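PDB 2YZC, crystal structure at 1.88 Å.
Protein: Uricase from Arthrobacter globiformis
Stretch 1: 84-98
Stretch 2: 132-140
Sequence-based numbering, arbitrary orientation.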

# COMPACT_ATOMS: atom_id res chain seq x y z
N THR A 84 -7.77 19.12 -22.04
CA THR A 84 -7.22 17.80 -21.74
C THR A 84 -6.09 17.95 -20.73
O THR A 84 -5.61 19.06 -20.48
CB THR A 84 -6.63 17.13 -23.00
OG1 THR A 84 -5.56 17.94 -23.50
CG2 THR A 84 -7.70 16.97 -24.08
N THR A 85 -5.66 16.83 -20.17
CA THR A 85 -4.58 16.82 -19.20
C THR A 85 -3.28 17.27 -19.87
O THR A 85 -2.52 18.06 -19.30
CB THR A 85 -4.40 15.40 -18.63
OG1 THR A 85 -5.60 15.02 -17.94
CG2 THR A 85 -3.23 15.36 -17.66
N GLU A 86 -3.02 16.78 -21.08
CA GLU A 86 -1.81 17.17 -21.78
C GLU A 86 -1.76 18.68 -22.04
O GLU A 86 -0.71 19.30 -21.90
CB GLU A 86 -1.67 16.40 -23.10
CG GLU A 86 -1.39 14.92 -22.90
CD GLU A 86 -2.65 14.06 -22.88
OE1 GLU A 86 -3.71 14.52 -22.41
OE2 GLU A 86 -2.56 12.90 -23.34
N GLU A 87 -2.88 19.27 -22.42
CA GLU A 87 -2.91 20.70 -22.68
C GLU A 87 -2.73 21.50 -21.39
O GLU A 87 -2.18 22.61 -21.42
CB GLU A 87 -4.21 21.07 -23.39
CG GLU A 87 -4.26 20.51 -24.80
CD GLU A 87 -5.64 20.58 -25.42
OE1 GLU A 87 -6.11 21.69 -25.72
OE2 GLU A 87 -6.25 19.50 -25.60
N PHE A 88 -3.16 20.94 -20.27
CA PHE A 88 -3.00 21.62 -18.99
C PHE A 88 -1.50 21.64 -18.67
O PHE A 88 -0.96 22.67 -18.27
CB PHE A 88 -3.74 20.86 -17.89
CG PHE A 88 -3.68 21.54 -16.54
CD1 PHE A 88 -4.15 22.84 -16.38
CD2 PHE A 88 -3.18 20.86 -15.43
CE1 PHE A 88 -4.12 23.46 -15.12
CE2 PHE A 88 -3.15 21.47 -14.17
CZ PHE A 88 -3.62 22.78 -14.02
N LEU A 89 -0.84 20.51 -18.88
CA LEU A 89 0.59 20.43 -18.60
C LEU A 89 1.38 21.37 -19.51
O LEU A 89 2.36 21.99 -19.08
CB LEU A 89 1.09 18.99 -18.76
CG LEU A 89 0.51 17.93 -17.81
CD1 LEU A 89 1.11 16.57 -18.15
CD2 LEU A 89 0.80 18.30 -16.36
N LEU A 90 0.96 21.46 -20.77
CA LEU A 90 1.64 22.33 -21.73
C LEU A 90 1.59 23.79 -21.28
O LEU A 90 2.57 24.53 -21.42
CB LEU A 90 1.01 22.18 -23.12
CG LEU A 90 1.40 20.90 -23.88
CD1 LEU A 90 0.47 20.67 -25.07
CD2 LEU A 90 2.85 21.03 -24.36
N ARG A 91 0.45 24.20 -20.73
CA ARG A 91 0.33 25.57 -20.26
C ARG A 91 1.31 25.81 -19.11
O ARG A 91 2.01 26.82 -19.08
CB ARG A 91 -1.09 25.86 -19.81
CG ARG A 91 -1.27 27.32 -19.42
CD ARG A 91 -2.65 27.64 -18.89
NE ARG A 91 -2.71 29.04 -18.47
CZ ARG A 91 -3.72 29.60 -17.82
NH1 ARG A 91 -4.78 28.88 -17.49
NH2 ARG A 91 -3.66 30.88 -17.49
N LEU A 92 1.35 24.87 -18.17
CA LEU A 92 2.24 24.99 -17.02
C LEU A 92 3.70 25.04 -17.44
O LEU A 92 4.46 25.90 -17.01
CB LEU A 92 2.03 23.80 -16.06
CG LEU A 92 0.77 23.84 -15.19
CD1 LEU A 92 0.51 22.47 -14.56
CD2 LEU A 92 0.95 24.91 -14.12
N GLY A 93 4.09 24.10 -18.30
CA GLY A 93 5.47 24.04 -18.76
C GLY A 93 5.92 25.31 -19.45
O GLY A 93 7.01 25.82 -19.17
N LYS A 94 5.10 25.83 -20.36
CA LYS A 94 5.45 27.05 -21.07
C LYS A 94 5.56 28.22 -20.11
O LYS A 94 6.43 29.08 -20.26
CB LYS A 94 4.42 27.36 -22.15
CG LYS A 94 4.32 26.31 -23.25
CD LYS A 94 3.22 26.67 -24.23
CE LYS A 94 2.98 25.56 -25.24
NZ LYS A 94 1.83 25.87 -26.13
N HIS A 95 4.67 28.26 -19.12
CA HIS A 95 4.66 29.33 -18.13
C HIS A 95 5.99 29.45 -17.39
O HIS A 95 6.58 30.53 -17.33
CB HIS A 95 3.56 29.11 -17.10
CG HIS A 95 3.70 29.96 -15.88
ND1 HIS A 95 3.50 31.32 -15.90
CD2 HIS A 95 4.09 29.65 -14.62
CE1 HIS A 95 3.75 31.82 -14.70
NE2 HIS A 95 4.11 30.83 -13.90
N PHE A 96 6.44 28.34 -16.80
CA PHE A 96 7.69 28.36 -16.05
C PHE A 96 8.93 28.59 -16.90
O PHE A 96 9.81 29.36 -16.52
CB PHE A 96 7.84 27.07 -15.24
CG PHE A 96 6.86 26.96 -14.11
CD1 PHE A 96 6.90 27.84 -13.04
CD2 PHE A 96 5.86 25.99 -14.15
CE1 PHE A 96 5.95 27.77 -12.02
CE2 PHE A 96 4.91 25.91 -13.13
CZ PHE A 96 4.95 26.81 -12.07
N THR A 97 9.00 27.93 -18.05
CA THR A 97 10.16 28.09 -18.92
C THR A 97 10.26 29.50 -19.49
O THR A 97 11.35 30.09 -19.54
CB THR A 97 10.13 27.06 -20.07
OG1 THR A 97 8.93 27.23 -20.83
CG2 THR A 97 10.18 25.64 -19.52
N GLU A 98 9.13 30.05 -19.90
CA GLU A 98 9.10 31.40 -20.47
C GLU A 98 9.11 32.49 -19.40
O GLU A 98 9.56 33.61 -19.66
CB GLU A 98 7.86 31.56 -21.35
CG GLU A 98 7.88 30.72 -22.62
CD GLU A 98 6.52 30.65 -23.29
OE1 GLU A 98 5.88 31.71 -23.45
OE2 GLU A 98 6.10 29.53 -23.67
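Stretch 2 132-140: VRTAVLEIS

Leu137 lies at the apolar centre of the contact, and it has the largest area covered by the helix of any strand residue. Its CA-to-CB bond points toward the helix, and its side chain adopts chi1 t and chi2 p. Leu137 CD2 comes to 3.4 Å from Leu89 O and 3.7 Å from Leu90 CA, so this methyl packs on the helix backbone itself. Leu137 CD1 meets Leu90 CD2 at 3.8 Å. The CB atoms of Leu137 and Leu89 are 4.3 Å apart. Leu90 starts sideways from its CA, but the end of its side chain comes nearer to the strand.

Stretch 2 is extended throughout. Residues 132-140 form a strand that begins earlier in the chain. Stretch 1 is helical from Thr85 to Glu98, and the helix continues beyond it. The two segments run in the same general direction, with 26° between their N-to-C directions and a signed crossing angle of -26°. Their axes approach to 8.6 Å. The register follows this direction: Glu86 CA is 6.2 Å from Ala135 CA, Leu89 CA is 6.7 Å from Leu137 CA, and Gly93 CA is 6.9 Å from Ile139 CA.

The alternation of the strand selects the residues that face the helix. Arg133, Ala135, Leu137 and Ile139 point toward it. Thr134, Val136 and Ser140 point away. The contact buries 487 Å², both sides summed.

Toward the C-terminal end, Ile139 packs where the helix has no side chain. Ile139 CD1 is 3.3 Å from Gly93 C and 3.7 Å from Lys94 N. An ideal CB on Gly93 would lie only 2.7 Å from Ile139 CD1 and 3.0 Å from Leu137 CD2, both clashes. The glycine therefore leaves room for both strand side chains. One turn further on, Thr97 CG2 touches Ile139 CG2 at 3.8 Å. Lys94 starts sideways, and the end of its side chain leads off from the strand.

On the N-terminal side of Leu137, Ala135 lies against the first turn of the helix, where the register spacing is shortest. Ala135 CB lies 3.9 Å from Leu89 CD1, 3.9 Å from Glu86 CG and 4.2 Å from Thr85 CG2. Leu89 CD1 also approaches Ala135 O at 3.7 Å. These contacts lead from the apolar centre to the aliphatic part of Glu86.

The polar edge is formed by Glu86 and Arg133. Glu86 leaves the helix sideways, but the end of its side chain comes nearer to the strand and forms a salt bridge with Arg133, with Glu86 OE1 3.0 Å from Arg133 NH2. Arg133 NH2 donates weak hydrogen bonds to both carboxylate oxygens of Glu86, to OE1 at 3.0 Å and to OE2 at 3.3 Å. A water reinforces the pair. The water oxygen donates to Glu86 OE2 at 2.7 Å and to Thr134 O at 2.8 Å, and accepts from Arg133 NE at 2.9 Å. The carboxylate is thus tied both to the arginine and, through the water, to the strand backbone.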

# COMPACT_ATOMS: atom_id res chain seq x y z
N VAL A 132 -5.75 3.97 -14.85
CA VAL A 132 -5.31 5.32 -14.57
C VAL A 132 -4.57 5.79 -15.81
O VAL A 132 -3.74 5.06 -16.36
CB VAL A 132 -4.36 5.37 -13.36
CG1 VAL A 132 -3.82 6.79 -13.19
CG2 VAL A 132 -5.11 4.96 -12.08
N ARG A 133 -4.89 7.00 -16.25
CA ARG A 133 -4.26 7.58 -17.42
C ARG A 133 -3.12 8.50 -16.97
O ARG A 133 -3.24 9.20 -15.97
CB ARG A 133 -5.30 8.37 -18.22
CG ARG A 133 -4.75 9.23 -19.35
CD ARG A 133 -5.91 9.84 -20.14
NE ARG A 133 -5.46 10.83 -21.11
CZ ARG A 133 -6.27 11.51 -21.91
NH1 ARG A 133 -7.58 11.30 -21.87
NH2 ARG A 133 -5.78 12.42 -22.75
N THR A 134 -2.01 8.48 -17.71
CA THR A 134 -0.87 9.30 -17.36
C THR A 134 -0.40 10.16 -18.53
O THR A 134 -0.66 9.85 -19.69
CB THR A 134 0.33 8.43 -16.90
OG1 THR A 134 0.81 7.65 -18.01
CG2 THR A 134 -0.09 7.49 -15.78
N ALA A 135 0.29 11.24 -18.19
CA ALA A 135 0.85 12.14 -19.20
C ALA A 135 2.09 12.77 -18.60
O ALA A 135 2.12 13.13 -17.42
CB ALA A 135 -0.17 13.22 -19.57
N VAL A 136 3.14 12.87 -19.41
CA VAL A 136 4.39 13.47 -18.97
C VAL A 136 4.85 14.40 -20.07
O VAL A 136 4.88 14.02 -21.24
CB VAL A 136 5.50 12.41 -18.75
CG1 VAL A 136 6.82 13.10 -18.47
CG2 VAL A 136 5.13 11.48 -17.60
N LEU A 137 5.18 15.62 -19.69
CA LEU A 137 5.67 16.61 -20.64
C LEU A 137 7.06 17.01 -20.20
O LEU A 137 7.30 17.25 -19.02
CB LEU A 137 4.78 17.86 -20.66
CG LEU A 137 5.45 19.12 -21.26
CD1 LEU A 137 5.59 18.96 -22.77
CD2 LEU A 137 4.62 20.36 -20.94
N GLU A 138 8.00 17.05 -21.14
CA GLU A 138 9.33 17.52 -20.82
C GLU A 138 9.66 18.60 -21.82
O GLU A 138 9.45 18.44 -23.02
CB GLU A 138 10.38 16.40 -20.90
CG GLU A 138 10.52 15.60 -19.60
CD GLU A 138 11.89 14.95 -19.44
OE1 GLU A 138 12.10 14.24 -18.42
OE2 GLU A 138 12.77 15.15 -20.31
N ILE A 139 10.14 19.73 -21.32
CA ILE A 139 10.52 20.85 -22.18
C ILE A 139 12.03 21.02 -22.10
O ILE A 139 12.61 21.01 -21.01
CB ILE A 139 9.85 22.18 -21.75
CG1 ILE A 139 8.35 22.12 -22.00
CG2 ILE A 139 10.46 23.34 -22.54
CD1 ILE A 139 7.60 23.37 -21.52
N SER A 140 12.65 21.15 -23.26
CA SER A 140 14.08 21.35 -23.35
C SER A 140 14.22 22.42 -24.42
O SER A 140 14.14 22.13 -25.62
CB SER A 140 14.78 20.07 -23.79
OG SER A 140 16.18 20.24 -23.85
O HOH W 1 -2.63 11.19 -21.19